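Local coordinates for VP2 (Primate bocaparvovirus 1, PDB 7L0Y), which self-assembles, in sixty copies of its size variants, into the T=1 icosahedral capsid of human bocavirus 1, at residues I107-I112 with T449-C454; V132-D137 with Q208-G213; N35-I40 with K160-F165. All coordinates share one frame; numbering follows the deposited sequence.

Contact 1: residues I107-I112 with T449-C454; sequences IYNLQI and TGQVSC
Y108 sets CG between its backbone N and carbonyl carbon (chi1 61°), which lays the ring against CB of Q451 on the partner strand. That CB sits over one face of the ring, displaced toward the rim, in a CH-pi contact 3.9 Å from the Y108 ring centroid. Q451 in turn has CG anti to its carbonyl carbon and an extended chain beyond it, which carries the amide out to N109. The amide stands almost perpendicular to the Y108 ring (planes 89° apart). Its OE1 accepts a hydrogen bond from ND2 of N109 at 3.1 Å, but ND2 arrives above the carbonyl plane rather than on a lone pair. ND2 also donates to the carbonyl of G18, so two acceptors grip it. The backbones of Y108 and Q451 form an antiparallel hydrogen-bonded pair, with Y108 N to Q451 O and Q451 N to Y108 O both 2.9 Å.

In the viral jelly roll this pairing belongs to the BIDG sheet: strand D, 95-118, runs beside the last strand of the barrel, 446-462, and here strand D carries a beta bulge. N109, with left-handed helical backbone angles, turns the corner, and the register slips by one residue before Q111 pairs with T449. G450 sits opposite the bulge, its CA 3.5 Å from N109 O in a CA-H...O contact, with CD1 of L110 folded back to 3.9 Å from the same CA. Past the bulge, T449 N bonds to Q111 O at 2.8 Å, Q111 N returns a bond to T449 O, and T449 OG1 makes a weak one to Q111 OE1. The face opposite Y108 and Q451 is apolar: I107 and V452 lie side by side there, pointing the same way, their CG1 atoms touching, and both pack on F74. H133 of a neighbouring subunit packs on Q451.

Contact 2: residues V132-D137 with Q208-G213; sequences VHIFCD and QVLRTG
V132 and I134 each pair with the partner strand through two backbone hydrogen bonds, V132 with L210 and I134 with Q208. All four are of similar length, as in I134 N to Q208 O, 2.8 Å, and L210 N to V132 O, 2.9 Å. Between these two hydrogen-bonded pairs lies the non-hydrogen-bonded pair H133 and V209, where the alpha carbons make CA-H...O contacts: V209 CA comes 3.3 Å from V132 O, and H133 CA approaches Q208 O.

The pairing joins strands E and F of the jelly roll at an edge of the CHEF sheet, with strand H, residues 424-429, on the other side of E.

Apolar packing falls on the V132, I134 and L210 face. CD1 of I134 meets CD2 of L210 at 3.8 Å, the two side chains crossing at about a right angle. This face packs in the barrel interior on I107, L110 and I112. On the reverse face H133 CG (chi1 -63°) and V209 CG2 are both anti to their carbonyl carbons; the side chains run alongside, and CG2 of V209 touches ND1 and CE1 of the imidazole. That ring also meets W20 of a neighbouring subunit, and Q208 NE2 bonds to the carbonyl of G3 in the same subunit.

Contact 3: residues N35-I40 with K160-F165; sequences NTRQFI and KTWKLF
W162 N donates to Q38 O at 2.9 Å in a nearly straight bond (172° at the hydrogen), with the donor in the carbonyl plane. The return bond, I40 N to W162 O, has the same length, but its donor is tilted from the carbonyl plane. A third, from L164 N to I40 O, is weak at 3.4 Å. W162 thus offers both its N-H and its carbonyl to the strand beside it, straddling F39 as a parallel ladder requires; F39 CA in turn rests against W162 O.

The strands are B of the jelly roll, 30-42, and 161-169, which belongs to the long excursion between strands E and F. Strand B is bonded along its other edge to strand 446-462. Strand 161-169 also pairs antiparallel with strand C, 71-74, and so links B toward C.

On the F39 and W162 side, CB of F39 lies 4.2 Å from CB of W162. L164 fits between the rings, CD2 reaching CD1 of F39 at 4.2 Å and CD1 sitting over one face of the W162 indole, toward its rim. F74 meets both F39 and W162 edge-to-face. The reverse side meets a neighbouring subunit. There I40 has CG1 anti to its backbone N (chi1 -176°), which leaves CG2 to touch CG2 of T161 at 3.8 Å and the CG of exposed K163. T161 OG1 bonds to NZ of K431 in that subunit.

In the fold
Contacts 1 and 2 pair core strands of the jelly-roll barrel, whereas contact 3 attaches a segment from between two barrel strands to strand B. Contacts 1 and 3 are joined through 449-454: 35-40 and 107-112 flank it on its two edges, and V452 O bonds to R37 N. Contact 2 belongs to the facing CHEF sheet and meets contact 1 through the interior, where I134 CD1 packs on I107 CG2 and L210 on L110. Contacts 1 and 2 are buried throughout; contact 3 is only partly buried. Contact 1 adds side-chain amide bonding to its bulged antiparallel ladder, contact 2 relies on backbone bonds and aliphatic packing, and contact 3 is parallel and rich in aromatic rings.

Contact 1: residues I107-I112 with T449-C454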
ATOM      1  N   ILE A 107     -10.679 -81.482  40.486  1.00 14.00           N
ATOM      2  CA  ILE A 107     -10.432 -82.177  41.740  1.00 14.00           C
ATOM      3  C   ILE A 107     -10.178 -81.114  42.791  1.00 14.00           C
ATOM      4  O   ILE A 107      -9.273 -80.291  42.634  1.00 14.00           O
ATOM      5  CB  ILE A 107      -9.246 -83.147  41.629  1.00 13.81           C
ATOM      6  CG1 ILE A 107      -9.554 -84.224  40.598  1.00 13.81           C
ATOM      7  CG2 ILE A 107      -8.966 -83.787  42.958  1.00 13.81           C
ATOM      8  CD1 ILE A 107      -8.380 -85.044  40.199  1.00 13.81           C
ATOM      9  N   TYR A 108     -10.975 -81.117  43.851  1.00 14.27           N
ATOM     10  CA  TYR A 108     -10.966 -79.993  44.774  1.00 14.27           C
ATOM     11  C   TYR A 108     -11.484 -80.450  46.127  1.00 14.27           C
ATOM     12  O   TYR A 108     -11.893 -81.597  46.303  1.00 14.27           O
ATOM     13  CB  TYR A 108     -11.779 -78.836  44.198  1.00 14.28           C
ATOM     14  CG  TYR A 108     -13.216 -79.171  43.950  1.00 14.28           C
ATOM     15  CD1 TYR A 108     -14.189 -78.821  44.857  1.00 14.28           C
ATOM     16  CD2 TYR A 108     -13.590 -79.884  42.826  1.00 14.28           C
ATOM     17  CE1 TYR A 108     -15.485 -79.131  44.635  1.00 14.28           C
ATOM     18  CE2 TYR A 108     -14.880 -80.214  42.604  1.00 14.28           C
ATOM     19  CZ  TYR A 108     -15.830 -79.833  43.509  1.00 14.28           C
ATOM     20  OH  TYR A 108     -17.142 -80.148  43.287  1.00 14.28           O
ATOM     21  N   ASN A 109     -11.466 -79.523  47.082  1.00 17.33           N
ATOM     22  CA  ASN A 109     -11.851 -79.778  48.471  1.00 17.33           C
ATOM     23  C   ASN A 109     -11.160 -81.012  49.025  1.00 17.33           C
ATOM     24  O   ASN A 109     -11.784 -81.893  49.611  1.00 17.33           O
ATOM     25  CB  ASN A 109     -13.364 -79.890  48.612  1.00 15.97           C
ATOM     26  CG  ASN A 109     -14.045 -78.566  48.460  1.00 15.97           C
ATOM     27  OD1 ASN A 109     -13.432 -77.527  48.654  1.00 15.97           O
ATOM     28  ND2 ASN A 109     -15.314 -78.590  48.108  1.00 15.97           N
ATOM     29  N   LEU A 110      -9.848 -81.064  48.849  1.00 19.23           N
ATOM     30  CA  LEU A 110      -9.093 -82.235  49.252  1.00 19.23           C
ATOM     31  C   LEU A 110      -8.947 -82.264  50.763  1.00 19.23           C
ATOM     32  O   LEU A 110      -8.801 -81.224  51.407  1.00 19.23           O
ATOM     33  CB  LEU A 110      -7.717 -82.239  48.599  1.00 17.68           C
ATOM     34  CG  LEU A 110      -7.601 -82.641  47.132  1.00 17.68           C
ATOM     35  CD1 LEU A 110      -8.472 -83.842  46.892  1.00 17.68           C
ATOM     36  CD2 LEU A 110      -8.028 -81.529  46.225  1.00 17.68           C
ATOM     37  N   GLN A 111      -8.987 -83.457  51.327  1.00 22.02           N
ATOM     38  CA  GLN A 111      -8.759 -83.663  52.745  1.00 22.02           C
ATOM     39  C   GLN A 111      -7.825 -84.839  52.933  1.00 22.02           C
ATOM     40  O   GLN A 111      -8.158 -85.959  52.548  1.00 22.02           O
ATOM     41  CB  GLN A 111     -10.062 -83.935  53.470  1.00 25.28           C
ATOM     42  CG  GLN A 111     -10.955 -82.755  53.606  1.00 25.28           C
ATOM     43  CD  GLN A 111     -12.277 -83.150  54.172  1.00 25.28           C
ATOM     44  OE1 GLN A 111     -12.766 -84.243  53.917  1.00 25.28           O
ATOM     45  NE2 GLN A 111     -12.846 -82.294  54.987  1.00 25.28           N
ATOM     46  N   ILE A 112      -6.670 -84.594  53.528  1.00 25.42           N
ATOM     47  CA  ILE A 112      -5.780 -85.663  53.947  1.00 25.42           C
ATOM     48  C   ILE A 112      -5.931 -85.822  55.449  1.00 25.42           C
ATOM     49  O   ILE A 112      -5.790 -84.854  56.200  1.00 25.42           O
ATOM     50  CB  ILE A 112      -4.320 -85.389  53.556  1.00 24.17           C
ATOM     51  CG1 ILE A 112      -4.180 -85.320  52.040  1.00 24.17           C
ATOM     52  CG2 ILE A 112      -3.445 -86.506  54.062  1.00 24.17           C
ATOM     53  CD1 ILE A 112      -4.211 -83.931  51.485  1.00 24.17           C
ATOM     54  N   THR A 449      -9.537 -87.806  50.983  1.00 19.32           N
ATOM     55  CA  THR A 449     -10.858 -87.683  50.401  1.00 19.32           C
ATOM     56  C   THR A 449     -10.945 -86.330  49.722  1.00 19.32           C
ATOM     57  O   THR A 449     -10.282 -85.381  50.131  1.00 19.32           O
ATOM     58  CB  THR A 449     -11.976 -87.817  51.448  1.00 20.96           C
ATOM     59  OG1 THR A 449     -11.837 -86.804  52.449  1.00 20.96           O
ATOM     60  CG2 THR A 449     -11.926 -89.164  52.103  1.00 20.96           C
ATOM     61  N   GLY A 450     -11.752 -86.253  48.680  1.00 15.38           N
ATOM     62  CA  GLY A 450     -11.977 -84.995  48.017  1.00 15.38           C
ATOM     63  C   GLY A 450     -13.183 -85.099  47.126  1.00 15.38           C
ATOM     64  O   GLY A 450     -13.872 -86.115  47.101  1.00 15.38           O
ATOM     65  N   GLN A 451     -13.425 -84.035  46.378  1.00 12.99           N
ATOM     66  CA  GLN A 451     -14.518 -83.992  45.424  1.00 12.99           C
ATOM     67  C   GLN A 451     -13.945 -83.932  44.020  1.00 12.99           C
ATOM     68  O   GLN A 451     -13.027 -83.159  43.754  1.00 12.99           O
ATOM     69  CB  GLN A 451     -15.437 -82.796  45.690  1.00 15.30           C
ATOM     70  CG  GLN A 451     -16.085 -82.839  47.059  1.00 15.30           C
ATOM     71  CD  GLN A 451     -17.054 -81.701  47.321  1.00 15.30           C
ATOM     72  OE1 GLN A 451     -17.059 -80.690  46.628  1.00 15.30           O
ATOM     73  NE2 GLN A 451     -17.862 -81.853  48.358  1.00 15.30           N
ATOM     74  N   VAL A 452     -14.456 -84.783  43.140  1.00 11.62           N
ATOM     75  CA  VAL A 452     -14.254 -84.661  41.703  1.00 11.62           C
ATOM     76  C   VAL A 452     -15.558 -84.219  41.079  1.00 11.62           C
ATOM     77  O   VAL A 452     -16.615 -84.774  41.380  1.00 11.62           O
ATOM     78  CB  VAL A 452     -13.766 -85.969  41.058  1.00 13.41           C
ATOM     79  CG1 VAL A 452     -12.336 -86.134  41.315  1.00 13.41           C
ATOM     80  CG2 VAL A 452     -14.503 -87.145  41.651  1.00 13.41           C
ATOM     81  N   SER A 453     -15.481 -83.221  40.219  1.00 12.08           N
ATOM     82  CA  SER A 453     -16.601 -82.818  39.396  1.00 12.08           C
ATOM     83  C   SER A 453     -16.224 -83.025  37.940  1.00 12.08           C
ATOM     84  O   SER A 453     -15.169 -82.571  37.498  1.00 12.08           O
ATOM     85  CB  SER A 453     -16.989 -81.367  39.658  1.00 13.37           C
ATOM     86  OG  SER A 453     -15.963 -80.482  39.272  1.00 13.37           O
ATOM     87  N   CYS A 454     -17.072 -83.737  37.214  1.00 14.24           N
ATOM     88  CA  CYS A 454     -16.948 -83.909  35.777  1.00 14.24           C
ATOM     89  C   CYS A 454     -18.054 -83.108  35.117  1.00 14.24           C
ATOM     90  O   CYS A 454     -19.189 -83.104  35.595  1.00 14.24           O
ATOM     91  CB  CYS A 454     -17.042 -85.385  35.393  1.00 19.49           C
ATOM     92  SG  CYS A 454     -16.815 -85.747  33.644  1.00 19.49           S
TER

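Contact 2: residues V132-D137 with Q208-G213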
ATOM      1  N   VAL A 132      -1.194 -84.490  47.876  1.00 17.59           N
ATOM      2  CA  VAL A 132      -1.536 -85.592  46.992  1.00 17.59           C
ATOM      3  C   VAL A 132      -0.959 -85.277  45.627  1.00 17.59           C
ATOM      4  O   VAL A 132      -1.012 -84.132  45.172  1.00 17.59           O
ATOM      5  CB  VAL A 132      -3.056 -85.850  46.902  1.00 17.58           C
ATOM      6  CG1 VAL A 132      -3.578 -86.314  48.221  1.00 17.58           C
ATOM      7  CG2 VAL A 132      -3.796 -84.614  46.455  1.00 17.58           C
ATOM      8  N   HIS A 133      -0.382 -86.285  44.998  1.00 15.05           N
ATOM      9  CA  HIS A 133       0.124 -86.187  43.643  1.00 15.05           C
ATOM     10  C   HIS A 133      -1.011 -86.451  42.671  1.00 15.05           C
ATOM     11  O   HIS A 133      -1.767 -87.408  42.838  1.00 15.05           O
ATOM     12  CB  HIS A 133       1.248 -87.195  43.447  1.00 15.56           C
ATOM     13  CG  HIS A 133       2.426 -86.949  44.327  1.00 15.56           C
ATOM     14  ND1 HIS A 133       3.436 -86.077  43.992  1.00 15.56           N
ATOM     15  CD2 HIS A 133       2.715 -87.398  45.567  1.00 15.56           C
ATOM     16  CE1 HIS A 133       4.323 -86.038  44.967  1.00 15.56           C
ATOM     17  NE2 HIS A 133       3.907 -86.828  45.937  1.00 15.56           N
ATOM     18  N   ILE A 134      -1.144 -85.589  41.679  1.00 14.20           N
ATOM     19  CA  ILE A 134      -2.177 -85.708  40.666  1.00 14.20           C
ATOM     20  C   ILE A 134      -1.553 -85.371  39.329  1.00 14.20           C
ATOM     21  O   ILE A 134      -0.882 -84.345  39.196  1.00 14.20           O
ATOM     22  CB  ILE A 134      -3.371 -84.776  40.945  1.00 16.55           C
ATOM     23  CG1 ILE A 134      -4.056 -85.158  42.250  1.00 16.55           C
ATOM     24  CG2 ILE A 134      -4.371 -84.848  39.823  1.00 16.55           C
ATOM     25  CD1 ILE A 134      -5.026 -84.146  42.737  1.00 16.55           C
ATOM     26  N   PHE A 135      -1.758 -86.230  38.343  1.00 16.25           N
ATOM     27  CA  PHE A 135      -1.479 -85.813  36.985  1.00 16.25           C
ATOM     28  C   PHE A 135      -2.378 -86.599  36.055  1.00 16.25           C
ATOM     29  O   PHE A 135      -2.789 -87.718  36.358  1.00 16.25           O
ATOM     30  CB  PHE A 135      -0.010 -86.006  36.607  1.00 17.61           C
ATOM     31  CG  PHE A 135       0.370 -87.421  36.393  1.00 17.61           C
ATOM     32  CD1 PHE A 135       0.460 -87.931  35.117  1.00 17.61           C
ATOM     33  CD2 PHE A 135       0.572 -88.257  37.457  1.00 17.61           C
ATOM     34  CE1 PHE A 135       0.792 -89.227  34.913  1.00 17.61           C
ATOM     35  CE2 PHE A 135       0.900 -89.553  37.254  1.00 17.61           C
ATOM     36  CZ  PHE A 135       1.011 -90.037  35.982  1.00 17.61           C
ATOM     37  N   CYS A 136      -2.687 -85.986  34.927  1.00 20.77           N
ATOM     38  CA  CYS A 136      -3.398 -86.628  33.842  1.00 20.77           C
ATOM     39  C   CYS A 136      -2.371 -87.092  32.828  1.00 20.77           C
ATOM     40  O   CYS A 136      -1.422 -86.366  32.528  1.00 20.77           O
ATOM     41  CB  CYS A 136      -4.400 -85.663  33.208  1.00 25.17           C
ATOM     42  SG  CYS A 136      -5.424 -86.312  31.876  1.00 25.17           S
ATOM     43  N   ASP A 137      -2.552 -88.292  32.310  1.00 26.78           N
ATOM     44  CA  ASP A 137      -1.725 -88.769  31.217  1.00 26.78           C
ATOM     45  C   ASP A 137      -2.559 -88.578  29.957  1.00 26.78           C
ATOM     46  O   ASP A 137      -3.399 -89.411  29.624  1.00 26.78           O
ATOM     47  CB  ASP A 137      -1.351 -90.228  31.445  1.00 28.49           C
ATOM     48  CG  ASP A 137      -0.362 -90.752  30.431  1.00 28.49           C
ATOM     49  OD1 ASP A 137       0.191 -89.956  29.647  1.00 28.49           O
ATOM     50  OD2 ASP A 137      -0.163 -91.978  30.397  1.00 28.49           O
ATOM     51  N   GLN A 208       1.320 -82.571  39.645  1.00 14.92           N
ATOM     52  CA  GLN A 208       0.895 -81.519  40.542  1.00 14.92           C
ATOM     53  C   GLN A 208       0.716 -82.090  41.933  1.00 14.92           C
ATOM     54  O   GLN A 208       0.170 -83.180  42.107  1.00 14.92           O
ATOM     55  CB  GLN A 208      -0.397 -80.881  40.059  1.00 19.38           C
ATOM     56  CG  GLN A 208      -0.205 -80.077  38.813  1.00 19.38           C
ATOM     57  CD  GLN A 208      -1.487 -79.496  38.299  1.00 19.38           C
ATOM     58  OE1 GLN A 208      -2.563 -80.030  38.546  1.00 19.38           O
ATOM     59  NE2 GLN A 208      -1.385 -78.388  37.583  1.00 19.38           N
ATOM     60  N   VAL A 209       1.223 -81.376  42.925  1.00 17.30           N
ATOM     61  CA  VAL A 209       1.057 -81.756  44.316  1.00 17.30           C
ATOM     62  C   VAL A 209       0.102 -80.762  44.944  1.00 17.30           C
ATOM     63  O   VAL A 209       0.314 -79.550  44.861  1.00 17.30           O
ATOM     64  CB  VAL A 209       2.397 -81.808  45.062  1.00 15.30           C
ATOM     65  CG1 VAL A 209       2.165 -82.167  46.507  1.00 15.30           C
ATOM     66  CG2 VAL A 209       3.312 -82.813  44.406  1.00 15.30           C
ATOM     67  N   LEU A 210      -0.965 -81.273  45.530  1.00 19.67           N
ATOM     68  CA  LEU A 210      -2.022 -80.453  46.089  1.00 19.67           C
ATOM     69  C   LEU A 210      -2.086 -80.666  47.587  1.00 19.67           C
ATOM     70  O   LEU A 210      -2.143 -81.806  48.052  1.00 19.67           O
ATOM     71  CB  LEU A 210      -3.373 -80.792  45.461  1.00 19.46           C
ATOM     72  CG  LEU A 210      -3.817 -80.098  44.178  1.00 19.46           C
ATOM     73  CD1 LEU A 210      -2.900 -80.407  43.031  1.00 19.46           C
ATOM     74  CD2 LEU A 210      -5.211 -80.562  43.855  1.00 19.46           C
ATOM     75  N   ARG A 211      -2.076 -79.576  48.335  1.00 22.07           N
ATOM     76  CA  ARG A 211      -2.487 -79.614  49.724  1.00 22.07           C
ATOM     77  C   ARG A 211      -3.972 -79.280  49.812  1.00 22.07           C
ATOM     78  O   ARG A 211      -4.654 -79.087  48.807  1.00 22.07           O
ATOM     79  CB  ARG A 211      -1.631 -78.681  50.570  1.00 23.45           C
ATOM     80  CG  ARG A 211      -0.219 -79.167  50.742  1.00 23.45           C
ATOM     81  CD  ARG A 211       0.534 -78.302  51.702  1.00 23.45           C
ATOM     82  NE  ARG A 211       1.892 -78.781  51.901  1.00 23.45           N
ATOM     83  CZ  ARG A 211       2.781 -78.186  52.684  1.00 23.45           C
ATOM     84  NH1 ARG A 211       2.444 -77.091  53.349  1.00 23.45           N
ATOM     85  NH2 ARG A 211       3.992 -78.693  52.821  1.00 23.45           N
ATOM     86  N   THR A 212      -4.479 -79.213  51.039  1.00 22.36           N
ATOM     87  CA  THR A 212      -5.923 -79.221  51.229  1.00 22.36           C
ATOM     88  C   THR A 212      -6.572 -77.945  50.713  1.00 22.36           C
ATOM     89  O   THR A 212      -7.768 -77.934  50.403  1.00 22.36           O
ATOM     90  CB  THR A 212      -6.254 -79.441  52.702  1.00 22.98           C
ATOM     91  OG1 THR A 212      -7.663 -79.631  52.842  1.00 22.98           O
ATOM     92  CG2 THR A 212      -5.816 -78.258  53.538  1.00 22.98           C
ATOM     93  N   GLY A 213      -5.804 -76.868  50.582  1.00 22.70           N
ATOM     94  CA  GLY A 213      -6.387 -75.623  50.123  1.00 22.70           C
ATOM     95  C   GLY A 213      -6.264 -75.427  48.627  1.00 22.70           C
ATOM     96  O   GLY A 213      -6.790 -74.464  48.076  1.00 22.70           O
TER

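Contact 3: residues N35-I40 with K160-F165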
ATOM      1  N   ASN A  35     -21.561 -83.554  37.161  1.00 11.95           N
ATOM      2  CA  ASN A  35     -21.538 -84.593  38.174  1.00 11.95           C
ATOM      3  C   ASN A  35     -20.418 -84.324  39.156  1.00 11.95           C
ATOM      4  O   ASN A  35     -19.299 -84.028  38.753  1.00 11.95           O
ATOM      5  CB  ASN A  35     -21.336 -85.971  37.555  1.00 14.26           C
ATOM      6  CG  ASN A  35     -22.573 -86.506  36.909  1.00 14.26           C
ATOM      7  OD1 ASN A  35     -23.446 -87.032  37.582  1.00 14.26           O
ATOM      8  ND2 ASN A  35     -22.666 -86.369  35.596  1.00 14.26           N
ATOM      9  N   THR A  36     -20.718 -84.437  40.436  1.00 11.35           N
ATOM     10  CA  THR A  36     -19.706 -84.367  41.470  1.00 11.35           C
ATOM     11  C   THR A  36     -19.791 -85.643  42.280  1.00 11.35           C
ATOM     12  O   THR A  36     -20.886 -86.125  42.567  1.00 11.35           O
ATOM     13  CB  THR A  36     -19.894 -83.165  42.394  1.00 10.72           C
ATOM     14  OG1 THR A  36     -20.136 -82.000  41.617  1.00 10.72           O
ATOM     15  CG2 THR A  36     -18.636 -82.916  43.163  1.00 10.72           C
ATOM     16  N   ARG A  37     -18.641 -86.206  42.615  1.00 12.70           N
ATOM     17  CA  ARG A  37     -18.573 -87.291  43.571  1.00 12.70           C
ATOM     18  C   ARG A  37     -17.594 -86.936  44.670  1.00 12.70           C
ATOM     19  O   ARG A  37     -16.706 -86.106  44.500  1.00 12.70           O
ATOM     20  CB  ARG A  37     -18.140 -88.619  42.949  1.00 16.31           C
ATOM     21  CG  ARG A  37     -19.026 -89.143  41.876  1.00 16.31           C
ATOM     22  CD  ARG A  37     -20.382 -89.524  42.393  1.00 16.31           C
ATOM     23  NE  ARG A  37     -21.194 -90.100  41.337  1.00 16.31           N
ATOM     24  CZ  ARG A  37     -21.958 -89.396  40.516  1.00 16.31           C
ATOM     25  NH1 ARG A  37     -22.012 -88.081  40.617  1.00 16.31           N
ATOM     26  NH2 ARG A  37     -22.662 -90.011  39.584  1.00 16.31           N
ATOM     27  N   GLN A  38     -17.779 -87.587  45.801  1.00 16.16           N
ATOM     28  CA  GLN A  38     -16.819 -87.604  46.886  1.00 16.16           C
ATOM     29  C   GLN A  38     -16.010 -88.879  46.725  1.00 16.16           C
ATOM     30  O   GLN A  38     -16.576 -89.973  46.723  1.00 16.16           O
ATOM     31  CB  GLN A  38     -17.558 -87.554  48.220  1.00 19.27           C
ATOM     32  CG  GLN A  38     -16.748 -87.500  49.491  1.00 19.27           C
ATOM     33  CD  GLN A  38     -15.913 -86.256  49.632  1.00 19.27           C
ATOM     34  OE1 GLN A  38     -14.698 -86.327  49.726  1.00 19.27           O
ATOM     35  NE2 GLN A  38     -16.556 -85.105  49.589  1.00 19.27           N
ATOM     36  N   PHE A  39     -14.702 -88.744  46.561  1.00 16.31           N
ATOM     37  CA  PHE A  39     -13.844 -89.898  46.360  1.00 16.31           C
ATOM     38  C   PHE A  39     -12.955 -90.084  47.578  1.00 16.31           C
ATOM     39  O   PHE A  39     -12.709 -89.147  48.335  1.00 16.31           O
ATOM     40  CB  PHE A  39     -12.965 -89.768  45.105  1.00 13.98           C
ATOM     41  CG  PHE A  39     -11.944 -88.676  45.187  1.00 13.98           C
ATOM     42  CD1 PHE A  39     -10.718 -88.902  45.778  1.00 13.98           C
ATOM     43  CD2 PHE A  39     -12.195 -87.437  44.658  1.00 13.98           C
ATOM     44  CE1 PHE A  39      -9.799 -87.914  45.863  1.00 13.98           C
ATOM     45  CE2 PHE A  39     -11.261 -86.453  44.728  1.00 13.98           C
ATOM     46  CZ  PHE A  39     -10.069 -86.688  45.331  1.00 13.98           C
ATOM     47  N   ILE A  40     -12.495 -91.309  47.769  1.00 19.53           N
ATOM     48  CA  ILE A  40     -11.534 -91.639  48.809  1.00 19.53           C
ATOM     49  C   ILE A  40     -10.402 -92.424  48.171  1.00 19.53           C
ATOM     50  O   ILE A  40     -10.643 -93.363  47.407  1.00 19.53           O
ATOM     51  CB  ILE A  40     -12.180 -92.435  49.957  1.00 21.15           C
ATOM     52  CG1 ILE A  40     -11.162 -92.675  51.063  1.00 21.15           C
ATOM     53  CG2 ILE A  40     -12.775 -93.743  49.465  1.00 21.15           C
ATOM     54  CD1 ILE A  40     -11.747 -93.252  52.295  1.00 21.15           C
ATOM     55  N   LYS A 160     -23.023 -91.639  46.560  1.00 21.16           N
ATOM     56  CA  LYS A 160     -22.147 -92.729  46.946  1.00 21.16           C
ATOM     57  C   LYS A 160     -20.693 -92.293  46.879  1.00 21.16           C
ATOM     58  O   LYS A 160     -20.305 -91.475  46.042  1.00 21.16           O
ATOM     59  CB  LYS A 160     -22.367 -93.941  46.048  1.00 21.94           C
ATOM     60  CG  LYS A 160     -23.754 -94.522  46.118  1.00 21.94           C
ATOM     61  CD  LYS A 160     -24.055 -95.082  47.487  1.00 21.94           C
ATOM     62  CE  LYS A 160     -25.402 -95.770  47.495  1.00 21.94           C
ATOM     63  NZ  LYS A 160     -25.699 -96.374  48.816  1.00 21.94           N
ATOM     64  N   THR A 161     -19.876 -92.864  47.752  1.00 21.43           N
ATOM     65  CA  THR A 161     -18.456 -92.552  47.781  1.00 21.43           C
ATOM     66  C   THR A 161     -17.736 -93.415  46.760  1.00 21.43           C
ATOM     67  O   THR A 161     -18.015 -94.597  46.625  1.00 21.43           O
ATOM     68  CB  THR A 161     -17.865 -92.756  49.187  1.00 24.06           C
ATOM     69  OG1 THR A 161     -18.549 -91.897  50.104  1.00 24.06           O
ATOM     70  CG2 THR A 161     -16.379 -92.429  49.219  1.00 24.06           C
ATOM     71  N   TRP A 162     -16.842 -92.780  46.020  1.00 19.67           N
ATOM     72  CA  TRP A 162     -16.069 -93.421  44.982  1.00 19.67           C
ATOM     73  C   TRP A 162     -14.692 -93.817  45.493  1.00 19.67           C
ATOM     74  O   TRP A 162     -13.877 -92.962  45.798  1.00 19.67           O
ATOM     75  CB  TRP A 162     -15.946 -92.444  43.820  1.00 21.22           C
ATOM     76  CG  TRP A 162     -15.359 -92.984  42.573  1.00 21.22           C
ATOM     77  CD1 TRP A 162     -15.050 -94.274  42.304  1.00 21.22           C
ATOM     78  CD2 TRP A 162     -15.054 -92.243  41.395  1.00 21.22           C
ATOM     79  NE1 TRP A 162     -14.543 -94.382  41.042  1.00 21.22           N
ATOM     80  CE2 TRP A 162     -14.540 -93.145  40.460  1.00 21.22           C
ATOM     81  CE3 TRP A 162     -15.157 -90.896  41.046  1.00 21.22           C
ATOM     82  CZ2 TRP A 162     -14.128 -92.751  39.197  1.00 21.22           C
ATOM     83  CZ3 TRP A 162     -14.752 -90.508  39.794  1.00 21.22           C
ATOM     84  CH2 TRP A 162     -14.239 -91.429  38.886  1.00 21.22           C
ATOM     85  N   LYS A 163     -14.436 -95.117  45.583  1.00 21.10           N
ATOM     86  CA  LYS A 163     -13.144 -95.605  46.029  1.00 21.10           C
ATOM     87  C   LYS A 163     -12.330 -95.915  44.796  1.00 21.10           C
ATOM     88  O   LYS A 163     -12.736 -96.707  43.965  1.00 21.10           O
ATOM     89  CB  LYS A 163     -13.285 -96.893  46.831  1.00 22.79           C
ATOM     90  CG  LYS A 163     -14.405 -96.921  47.850  1.00 22.79           C
ATOM     91  CD  LYS A 163     -14.263 -98.151  48.731  1.00 22.79           C
ATOM     92  CE  LYS A 163     -15.378 -98.257  49.761  1.00 22.79           C
ATOM     93  NZ  LYS A 163     -16.647 -98.750  49.162  1.00 22.79           N
ATOM     94  N   LEU A 164     -11.176 -95.279  44.677  1.00 20.22           N
ATOM     95  CA  LEU A 164     -10.295 -95.489  43.540  1.00 20.22           C
ATOM     96  C   LEU A 164      -9.601 -96.841  43.576  1.00 20.22           C
ATOM     97  O   LEU A 164      -9.294 -97.366  44.637  1.00 20.22           O
ATOM     98  CB  LEU A 164      -9.279 -94.355  43.451  1.00 17.38           C
ATOM     99  CG  LEU A 164      -9.785 -93.093  42.749  1.00 17.38           C
ATOM    100  CD1 LEU A 164     -11.304 -92.991  42.741  1.00 17.38           C
ATOM    101  CD2 LEU A 164      -9.136 -91.842  43.307  1.00 17.38           C
ATOM    102  N   PHE A 165      -9.365 -97.411  42.406  1.00 22.60           N
ATOM    103  CA  PHE A 165      -8.688 -98.691  42.325  1.00 22.60           C
ATOM    104  C   PHE A 165      -7.213 -98.484  42.071  1.00 22.60           C
ATOM    105  O   PHE A 165      -6.809 -97.460  41.538  1.00 22.60           O
ATOM    106  CB  PHE A 165      -9.272 -99.543  41.207  1.00 27.44           C
ATOM    107  CG  PHE A 165     -10.486-100.314  41.610  1.00 27.44           C
ATOM    108  CD1 PHE A 165     -10.386-101.644  41.962  1.00 27.44           C
ATOM    109  CD2 PHE A 165     -11.728 -99.709  41.637  1.00 27.44           C
ATOM    110  CE1 PHE A 165     -11.502-102.359  42.334  1.00 27.44           C
ATOM    111  CE2 PHE A 165     -12.850-100.420  42.007  1.00 27.44           C
ATOM    112  CZ  PHE A 165     -12.739-101.748  42.356  1.00 27.44           C
TER